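Local coordinates for NIF3-related protein (Bacillus cereus, PDB 2GX8) that is of unknown function but binds a pair of zinc ions through a conserved dimetal motif and carries an additional, probably regulatory, domain, at residues G317-K325 against V341-L350; E159-V170 against E225-S235. All coordinates share one frame; numbering follows the deposited sequence.

Contact 1: residues G317-K325 against V341-L350; sequences GNKYINQAK and VAHDAMMLGL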
loop_
_atom_site.group_PDB
_atom_site.type_symbol
_atom_site.label_atom_id
_atom_site.label_comp_id
_atom_site.label_asym_id
_atom_site.label_seq_id
_atom_site.Cartn_x
_atom_site.Cartn_y
_atom_site.Cartn_z
ATOM N N GLY C 317 11.613 24.734 -2.397
ATOM C CA GLY C 317 12.831 23.998 -2.692
ATOM C C GLY C 317 13.535 23.334 -1.510
ATOM O O GLY C 317 14.738 23.066 -1.560
ATOM N N ASN C 318 12.772 23.088 -0.450
ATOM C CA ASN C 318 13.222 22.369 0.725
ATOM C C ASN C 318 13.906 21.045 0.400
ATOM O O ASN C 318 14.848 20.634 1.067
ATOM C CB ASN C 318 11.996 22.020 1.540
ATOM C CG ASN C 318 11.464 23.196 2.322
ATOM O OD1 ASN C 318 12.131 23.709 3.218
ATOM N ND2 ASN C 318 10.229 23.591 2.032
ATOM N N LYS C 319 13.417 20.371 -0.633
ATOM C CA LYS C 319 13.945 19.070 -1.018
ATOM C C LYS C 319 15.309 19.059 -1.728
ATOM O O LYS C 319 15.900 17.994 -1.898
ATOM C CB LYS C 319 12.895 18.306 -1.843
ATOM C CG LYS C 319 11.715 17.838 -1.009
ATOM C CD LYS C 319 10.930 16.726 -1.720
ATOM C CE LYS C 319 9.967 16.018 -0.738
ATOM N NZ LYS C 319 9.314 14.774 -1.341
ATOM N N TYR C 320 15.819 20.231 -2.099
ATOM C CA TYR C 320 17.066 20.311 -2.864
ATOM C C TYR C 320 18.247 20.932 -2.176
ATOM O O TYR C 320 19.190 21.357 -2.831
ATOM C CB TYR C 320 16.799 20.979 -4.188
ATOM C CG TYR C 320 15.707 20.222 -4.896
ATOM C CD1 TYR C 320 14.417 20.703 -4.922
ATOM C CD2 TYR C 320 15.962 18.973 -5.451
ATOM C CE1 TYR C 320 13.374 19.960 -5.550
ATOM C CE2 TYR C 320 14.963 18.229 -6.067
ATOM C CZ TYR C 320 13.669 18.727 -6.115
ATOM O OH TYR C 320 12.665 17.977 -6.733
ATOM N N ILE C 321 18.230 20.962 -0.853
ATOM C CA ILE C 321 19.363 21.501 -0.138
ATOM C C ILE C 321 20.632 20.635 -0.300
ATOM O O ILE C 321 21.737 21.175 -0.290
ATOM C CB ILE C 321 19.038 21.794 1.362
ATOM C CG1 ILE C 321 18.799 20.505 2.129
ATOM C CG2 ILE C 321 17.811 22.721 1.465
ATOM C CD1 ILE C 321 18.837 20.659 3.630
ATOM N N ASN C 322 20.483 19.318 -0.456
ATOM C CA ASN C 322 21.635 18.438 -0.579
ATOM C C ASN C 322 22.281 18.584 -1.920
ATOM O O ASN C 322 23.509 18.565 -2.028
ATOM C CB ASN C 322 21.271 16.983 -0.294
ATOM C CG ASN C 322 21.148 16.716 1.188
ATOM O OD1 ASN C 322 20.065 16.815 1.748
ATOM N ND2 ASN C 322 22.282 16.480 1.852
ATOM N N GLN C 323 21.438 18.765 -2.926
ATOM C CA GLN C 323 21.883 18.980 -4.289
ATOM C C GLN C 323 22.638 20.290 -4.368
ATOM O O GLN C 323 23.766 20.336 -4.832
ATOM C CB GLN C 323 20.668 18.947 -5.234
ATOM C CG GLN C 323 20.993 18.872 -6.724
ATOM C CD GLN C 323 21.795 17.613 -7.206
ATOM O OE1 GLN C 323 22.110 16.687 -6.442
ATOM N NE2 GLN C 323 22.130 17.609 -8.492
ATOM N N ALA C 324 22.026 21.347 -3.857
ATOM C CA ALA C 324 22.634 22.686 -3.810
ATOM C C ALA C 324 24.040 22.682 -3.201
ATOM O O ALA C 324 24.930 23.320 -3.734
ATOM C CB ALA C 324 21.728 23.657 -3.080
ATOM N N LYS C 325 24.239 21.936 -2.114
ATOM C CA LYS C 325 25.548 21.819 -1.471
ATOM C C LYS C 325 26.498 20.889 -2.245
ATOM O O LYS C 325 27.688 21.174 -2.381
ATOM C CB LYS C 325 25.405 21.320 -0.036
ATOM C CG LYS C 325 26.707 21.403 0.773
ATOM C CD LYS C 325 27.102 22.851 0.961
ATOM C CE LYS C 325 28.530 23.024 1.465
ATOM N NZ LYS C 325 28.718 24.498 1.692
ATOM N N VAL C 341 14.424 21.727 7.917
ATOM C CA VAL C 341 15.264 21.726 6.742
ATOM C C VAL C 341 16.374 22.766 6.932
ATOM O O VAL C 341 17.523 22.514 6.579
ATOM C CB VAL C 341 14.444 21.931 5.475
ATOM C CG1 VAL C 341 15.364 21.888 4.259
ATOM C CG2 VAL C 341 13.382 20.808 5.343
ATOM N N ALA C 342 16.041 23.911 7.536
ATOM C CA ALA C 342 17.024 24.977 7.761
ATOM C C ALA C 342 18.087 24.501 8.738
ATOM O O ALA C 342 19.260 24.797 8.533
ATOM C CB ALA C 342 16.377 26.268 8.196
ATOM N N HIS C 343 17.734 23.719 9.760
ATOM C CA HIS C 343 18.813 23.187 10.627
ATOM C C HIS C 343 19.678 22.218 9.822
ATOM O O HIS C 343 20.879 22.159 10.025
ATOM C CB HIS C 343 18.293 22.504 11.904
ATOM C CG HIS C 343 18.116 23.443 13.047
ATOM N ND1 HIS C 343 19.187 23.990 13.734
ATOM C CD2 HIS C 343 17.006 23.961 13.608
ATOM C CE1 HIS C 343 18.737 24.799 14.675
ATOM N NE2 HIS C 343 17.414 24.785 14.636
ATOM N N ASP C 344 19.050 21.456 8.912
ATOM C CA ASP C 344 19.776 20.518 8.056
ATOM C C ASP C 344 20.744 21.287 7.189
ATOM O O ASP C 344 21.872 20.846 6.993
ATOM C CB ASP C 344 18.843 19.709 7.149
ATOM C CG ASP C 344 18.065 18.635 7.898
ATOM O OD1 ASP C 344 18.459 18.302 9.032
ATOM O OD2 ASP C 344 17.081 18.101 7.331
ATOM N N ALA C 345 20.319 22.452 6.698
ATOM C CA ALA C 345 21.174 23.297 5.853
ATOM C C ALA C 345 22.371 23.881 6.619
ATOM O O ALA C 345 23.474 23.907 6.082
ATOM C CB ALA C 345 20.377 24.378 5.216
ATOM N N MET C 346 22.165 24.342 7.854
ATOM C CA MET C 346 23.299 24.822 8.651
ATOM C C MET C 346 24.296 23.683 8.846
ATOM O O MET C 346 25.489 23.911 8.749
ATOM C CB MET C 346 22.884 25.355 10.015
ATOM C CG MET C 346 21.628 26.136 10.012
ATOM S SD MET C 346 21.390 27.133 11.471
ATOM C CE MET C 346 22.444 26.343 12.682
ATOM N N MET C 347 23.806 22.463 9.108
ATOM C CA MET C 347 24.670 21.264 9.240
ATOM C C MET C 347 25.427 20.902 7.960
ATOM O O MET C 347 26.511 20.338 8.026
ATOM C CB MET C 347 23.879 20.037 9.760
ATOM C CG MET C 347 23.659 20.091 11.273
ATOM S SD MET C 347 22.948 18.633 12.033
ATOM C CE MET C 347 21.416 18.613 11.127
ATOM N N LEU C 348 24.853 21.182 6.790
ATOM C CA LEU C 348 25.554 20.925 5.530
ATOM C C LEU C 348 26.610 22.012 5.292
ATOM O O LEU C 348 27.579 21.794 4.573
ATOM C CB LEU C 348 24.595 20.918 4.346
ATOM C CG LEU C 348 23.558 19.799 4.224
ATOM C CD1 LEU C 348 22.636 20.075 3.044
ATOM C CD2 LEU C 348 24.233 18.427 4.074
ATOM N N GLY C 349 26.423 23.168 5.921
ATOM C CA GLY C 349 27.289 24.328 5.711
ATOM C C GLY C 349 26.733 25.172 4.563
ATOM O O GLY C 349 27.475 25.876 3.896
ATOM N N LEU C 350 25.411 25.102 4.336
ATOM C CA LEU C 350 24.752 25.846 3.267
ATOM C C LEU C 350 23.974 27.067 3.770
ATOM O O LEU C 350 23.098 26.948 4.641
ATOM C CB LEU C 350 23.777 24.922 2.517
ATOM C CG LEU C 350 22.995 25.508 1.348
ATOM C CD1 LEU C 350 23.900 25.764 0.156
ATOM C CD2 LEU C 350 21.882 24.541 0.958
#
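I321 reaches across to helix 339-348 and drops its side chain among V341, D344, A345 and L348, a knob-into-hole arrangement. CB of I321 lies 4.0 Å from CD2 of L350. The branches then part: CG2 of I321 meets CG1 of V341, while CG1 of I321 passes 4.0 Å from CD1 of L348. With CG1 held between the backbone N and the carbonyl carbon (chi1 68°) and the chain extended beyond it, CD1 of I321 enters the hole, 3.6 Å from CB of D344. The I321 side chain crosses those of D344 and L348 at roughly a right angle. The short helical segments run nearly parallel, 21° between directions and 10.4 Å apart, as in consecutive beta-alpha-beta units: helix 321-326 links parallel strands 306-313 and 331-335, helix 339-348 links 331-335 and 351-354, and I321, A324 and L350 touch Y332. At the far end K325, bent at chi2 (66°), slides along L348 in the opposite sense, its CE 3.5 Å from O of L348. NZ of K325 donates to O of G349 at 2.9 Å, from above the carbonyl plane. G349, with positive phi, is the C-prime residue of a Schellman motif closed by L350 N to A345 O.

Contact 2: residues E159-V170 against E225-S235; sequences EEMKKVVVFVPV and EVRIETIIPAS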
loop_
_atom_site.group_PDB
_atom_site.type_symbol
_atom_site.label_atom_id
_atom_site.label_comp_id
_atom_site.label_asym_id
_atom_site.label_seq_id
_atom_site.Cartn_x
_atom_site.Cartn_y
_atom_site.Cartn_z
ATOM N N GLU C 159 15.777 14.139 -22.391
ATOM C CA GLU C 159 15.074 13.543 -23.513
ATOM C C GLU C 159 15.812 12.292 -24.007
ATOM O O GLU C 159 17.045 12.290 -24.063
ATOM C CB GLU C 159 15.030 14.577 -24.644
ATOM C CG GLU C 159 14.161 14.221 -25.836
ATOM C CD GLU C 159 12.831 14.919 -25.846
ATOM O OE1 GLU C 159 12.811 16.167 -25.952
ATOM O OE2 GLU C 159 11.803 14.219 -25.802
ATOM N N GLU C 160 15.080 11.216 -24.308
ATOM C CA GLU C 160 15.694 10.016 -24.908
ATOM C C GLU C 160 16.050 10.378 -26.355
ATOM O O GLU C 160 15.270 11.056 -27.041
ATOM C CB GLU C 160 14.734 8.817 -24.912
ATOM C CG GLU C 160 14.356 8.268 -23.539
ATOM C CD GLU C 160 13.288 7.161 -23.609
ATOM O OE1 GLU C 160 13.117 6.541 -24.681
ATOM O OE2 GLU C 160 12.609 6.912 -22.584
ATOM N N MET C 161 17.230 9.957 -26.804
ATOM C CA MET C 161 17.678 10.253 -28.173
ATOM C C MET C 161 17.541 9.038 -29.073
ATOM O O MET C 161 17.661 7.891 -28.623
ATOM C CB MET C 161 19.134 10.746 -28.211
ATOM C CG MET C 161 19.466 12.048 -27.440
ATOM S SD MET C 161 18.849 13.614 -28.094
ATOM C CE MET C 161 17.332 13.693 -27.221
ATOM N N LYS C 162 17.287 9.310 -30.344
ATOM C CA LYS C 162 17.093 8.280 -31.349
ATOM C C LYS C 162 17.938 8.562 -32.556
ATOM O O LYS C 162 18.154 9.716 -32.899
ATOM C CB LYS C 162 15.643 8.267 -31.826
ATOM C CG LYS C 162 14.615 8.137 -30.717
ATOM C CD LYS C 162 14.983 6.941 -29.872
ATOM C CE LYS C 162 14.223 6.901 -28.603
ATOM N NZ LYS C 162 12.874 6.439 -28.899
ATOM N N LYS C 163 18.423 7.504 -33.189
ATOM C CA LYS C 163 19.130 7.638 -34.434
ATOM C C LYS C 163 18.148 7.224 -35.547
ATOM O O LYS C 163 17.607 6.115 -35.560
ATOM C CB LYS C 163 20.350 6.738 -34.465
ATOM C CG LYS C 163 21.423 7.168 -35.479
ATOM C CD LYS C 163 22.024 8.494 -35.066
ATOM C CE LYS C 163 23.157 8.880 -36.013
ATOM N NZ LYS C 163 23.660 10.264 -35.885
ATOM N N VAL C 164 17.865 8.140 -36.459
ATOM C CA VAL C 164 17.037 7.772 -37.588
ATOM C C VAL C 164 17.972 7.461 -38.739
ATOM O O VAL C 164 18.816 8.285 -39.097
ATOM C CB VAL C 164 16.125 8.905 -38.034
ATOM C CG1 VAL C 164 15.282 8.463 -39.251
ATOM C CG2 VAL C 164 15.238 9.326 -36.915
ATOM N N VAL C 165 17.825 6.272 -39.315
ATOM C CA VAL C 165 18.608 5.890 -40.484
ATOM C C VAL C 165 17.584 5.729 -41.604
ATOM O O VAL C 165 16.625 4.984 -41.451
ATOM C CB VAL C 165 19.353 4.573 -40.242
ATOM C CG1 VAL C 165 20.086 4.113 -41.511
ATOM C CG2 VAL C 165 20.323 4.729 -39.077
ATOM N N VAL C 166 17.750 6.446 -42.709
ATOM C CA VAL C 166 16.815 6.330 -43.834
ATOM C C VAL C 166 17.613 5.971 -45.116
ATOM O O VAL C 166 18.791 6.334 -45.265
ATOM C CB VAL C 166 15.927 7.598 -43.949
ATOM C CG1 VAL C 166 16.765 8.832 -44.357
ATOM C CG2 VAL C 166 14.720 7.392 -44.923
ATOM N N PHE C 167 16.998 5.216 -46.017
ATOM C CA PHE C 167 17.661 4.775 -47.270
ATOM C C PHE C 167 16.991 5.477 -48.429
ATOM O O PHE C 167 15.777 5.374 -48.584
ATOM C CB PHE C 167 17.568 3.248 -47.375
ATOM C CG PHE C 167 18.151 2.550 -46.178
ATOM C CD1 PHE C 167 17.378 2.309 -45.052
ATOM C CD2 PHE C 167 19.486 2.209 -46.147
ATOM C CE1 PHE C 167 17.926 1.688 -43.913
ATOM C CE2 PHE C 167 20.025 1.601 -45.032
ATOM C CZ PHE C 167 19.252 1.356 -43.915
ATOM N N VAL C 168 17.776 6.211 -49.222
ATOM C CA VAL C 168 17.232 7.075 -50.271
ATOM C C VAL C 168 18.066 6.991 -51.544
ATOM O O VAL C 168 19.288 6.921 -51.468
ATOM C CB VAL C 168 17.289 8.589 -49.848
ATOM C CG1 VAL C 168 16.406 9.452 -50.748
ATOM C CG2 VAL C 168 16.857 8.814 -48.417
ATOM N N PRO C 169 17.423 6.983 -52.723
ATOM C CA PRO C 169 18.239 7.067 -53.932
ATOM C C PRO C 169 19.018 8.405 -53.977
ATOM O O PRO C 169 18.529 9.423 -53.476
ATOM C CB PRO C 169 17.188 7.028 -55.047
ATOM C CG PRO C 169 15.930 7.497 -54.400
ATOM C CD PRO C 169 15.991 6.864 -53.056
ATOM N N VAL C 170 20.222 8.378 -54.560
ATOM C CA VAL C 170 21.112 9.557 -54.684
ATOM C C VAL C 170 20.413 10.741 -55.342
ATOM O O VAL C 170 20.760 11.902 -55.080
ATOM C CB VAL C 170 22.459 9.230 -55.441
ATOM C CG1 VAL C 170 23.348 10.455 -55.524
ATOM C CG2 VAL C 170 23.252 8.073 -54.753
ATOM N N GLU C 225 22.254 2.844 -53.256
ATOM C CA GLU C 225 21.486 3.715 -52.380
ATOM C C GLU C 225 22.356 4.464 -51.393
ATOM O O GLU C 225 23.517 4.127 -51.174
ATOM C CB GLU C 225 20.560 2.861 -51.514
ATOM C CG GLU C 225 19.258 2.450 -52.107
ATOM C CD GLU C 225 18.384 1.756 -51.073
ATOM O OE1 GLU C 225 18.868 0.805 -50.447
ATOM O OE2 GLU C 225 17.203 2.145 -50.906
ATOM N N VAL C 226 21.748 5.444 -50.737
ATOM C CA VAL C 226 22.419 6.250 -49.730
ATOM C C VAL C 226 21.769 5.978 -48.382
ATOM O O VAL C 226 20.543 5.961 -48.257
ATOM C CB VAL C 226 22.367 7.764 -50.111
ATOM C CG1 VAL C 226 22.996 8.626 -49.051
ATOM C CG2 VAL C 226 23.088 7.972 -51.373
ATOM N N ARG C 227 22.617 5.726 -47.391
ATOM C CA ARG C 227 22.210 5.438 -46.034
ATOM C C ARG C 227 22.461 6.720 -45.274
ATOM O O ARG C 227 23.615 7.077 -44.991
ATOM C CB ARG C 227 23.074 4.317 -45.447
ATOM C CG ARG C 227 22.451 3.600 -44.290
ATOM C CD ARG C 227 23.416 2.697 -43.474
ATOM N NE ARG C 227 23.848 3.345 -42.234
ATOM C CZ ARG C 227 23.504 2.969 -41.006
ATOM N NH1 ARG C 227 22.742 1.911 -40.777
ATOM N NH2 ARG C 227 23.956 3.647 -39.985
ATOM N N ILE C 228 21.381 7.426 -44.964
ATOM C CA ILE C 228 21.460 8.686 -44.251
ATOM C C ILE C 228 21.074 8.480 -42.803
ATOM O O ILE C 228 20.015 7.945 -42.506
ATOM C CB ILE C 228 20.495 9.754 -44.852
ATOM C CG1 ILE C 228 20.733 9.931 -46.367
ATOM C CG2 ILE C 228 20.622 11.108 -44.097
ATOM C CD1 ILE C 228 19.699 10.816 -47.073
ATOM N N GLU C 229 21.934 8.912 -41.901
ATOM C CA GLU C 229 21.608 8.823 -40.490
ATOM C C GLU C 229 21.665 10.193 -39.845
ATOM O O GLU C 229 22.434 11.071 -40.276
ATOM C CB GLU C 229 22.490 7.824 -39.760
ATOM C CG GLU C 229 23.921 8.188 -39.672
ATOM C CD GLU C 229 24.695 7.218 -38.820
ATOM O OE1 GLU C 229 24.557 6.000 -39.013
ATOM O OE2 GLU C 229 25.462 7.673 -37.955
ATOM N N THR C 230 20.830 10.382 -38.832
ATOM C CA THR C 230 20.764 11.649 -38.125
ATOM C C THR C 230 20.157 11.386 -36.754
ATOM O O THR C 230 19.357 10.449 -36.580
ATOM C CB THR C 230 19.956 12.707 -38.907
ATOM O OG1 THR C 230 20.302 14.017 -38.447
ATOM C CG2 THR C 230 18.479 12.501 -38.775
ATOM N N ILE C 231 20.569 12.183 -35.779
ATOM C CA ILE C 231 20.109 12.038 -34.414
ATOM C C ILE C 231 18.871 12.929 -34.144
ATOM O O ILE C 231 18.721 14.008 -34.718
ATOM C CB ILE C 231 21.310 12.309 -33.422
ATOM C CG1 ILE C 231 20.985 11.898 -31.971
ATOM C CG2 ILE C 231 21.810 13.757 -33.524
ATOM C CD1 ILE C 231 22.174 12.000 -31.013
ATOM N N ILE C 232 17.960 12.445 -33.309
ATOM C CA ILE C 232 16.776 13.216 -32.924
ATOM C C ILE C 232 16.373 13.008 -31.476
ATOM O O ILE C 232 16.691 11.967 -30.891
ATOM C CB ILE C 232 15.484 12.886 -33.759
ATOM C CG1 ILE C 232 15.074 11.425 -33.597
ATOM C CG2 ILE C 232 15.619 13.293 -35.200
ATOM C CD1 ILE C 232 13.684 11.140 -34.116
ATOM N N PRO C 233 15.721 14.028 -30.884
ATOM C CA PRO C 233 15.097 13.855 -29.582
ATOM C C PRO C 233 13.757 13.174 -29.836
ATOM O O PRO C 233 13.076 13.520 -30.803
ATOM C CB PRO C 233 14.898 15.295 -29.071
ATOM C CG PRO C 233 14.964 16.175 -30.256
ATOM C CD PRO C 233 15.597 15.408 -31.396
ATOM N N ALA C 234 13.392 12.213 -28.994
ATOM C CA ALA C 234 12.139 11.479 -29.134
ATOM C C ALA C 234 10.883 12.334 -29.431
ATOM O O ALA C 234 10.021 11.923 -30.202
ATOM C CB ALA C 234 11.918 10.598 -27.906
ATOM N N SER C 235 10.791 13.520 -28.830
ATOM C CA SER C 235 9.649 14.409 -29.039
ATOM C C SER C 235 9.532 14.907 -30.491
ATOM O O SER C 235 8.428 15.238 -30.950
ATOM C CB SER C 235 9.710 15.607 -28.094
ATOM O OG SER C 235 10.696 16.534 -28.508
#
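F167 and R227 lie side by side and point the same way from a non-hydrogen-bonded pair, CE2 of F167 coming 3.2 Å from CG of R227. The ring and guanidinium planes are 71° apart, so the two flat groups do not stack. One face of the guanidinium receives CG1 of V165, 3.5 Å from NH1 of R227. V165 also runs alongside E229, whose CG, turned between its backbone N and carbonyl carbon (chi1 66°) with the chain extended beyond, carries the carboxylate to R227 and K163. OE1 of E229 forms a salt bridge with NH2 of R227 at 2.6 Å, though the N-H points poorly at it, and OE2 of E229 faces K163 NZ at a long 3.8 Å. R227 of a third subunit also pairs with E229, placing this face at a subunit interface. On the other face V166 and I228 align, whereas V164 meets I232 obliquely, CG2 of V164 3.7 Å from CD1 of I232; V164 and V166 pack against helix 237-247. Eight consecutive antiparallel bridges, M161–P233 to V168–V226, join the twisted strands, whose directions differ by 154°. They are the central pair of a ferredoxin-like beta-alpha-beta-beta-alpha-beta arrangement, with 194-206 and 255-260 outside.

How the contacts relate
Contact 2 precedes contact 1 along the chain, both of its segments ending before residue 317. Their centres are 44 Å apart and their nearest atoms about 16 Å, so neither touches the other. A branched network of strands nevertheless connects them: strand 150-168 pairs with both 221-233 and 270-280, and 270-280 continues through 306-313 to 331-335, on whose Y332 I321, A324 and L350 pack. In contact 1 the side chain of N318 comes within about 11 Å of a bound zinc ion. Contact 2 lies in the outlying lobe of strands and helices, consistent with the additional regulatory domain, where the face bearing K163, R227 and E229 packs against neighbouring subunits.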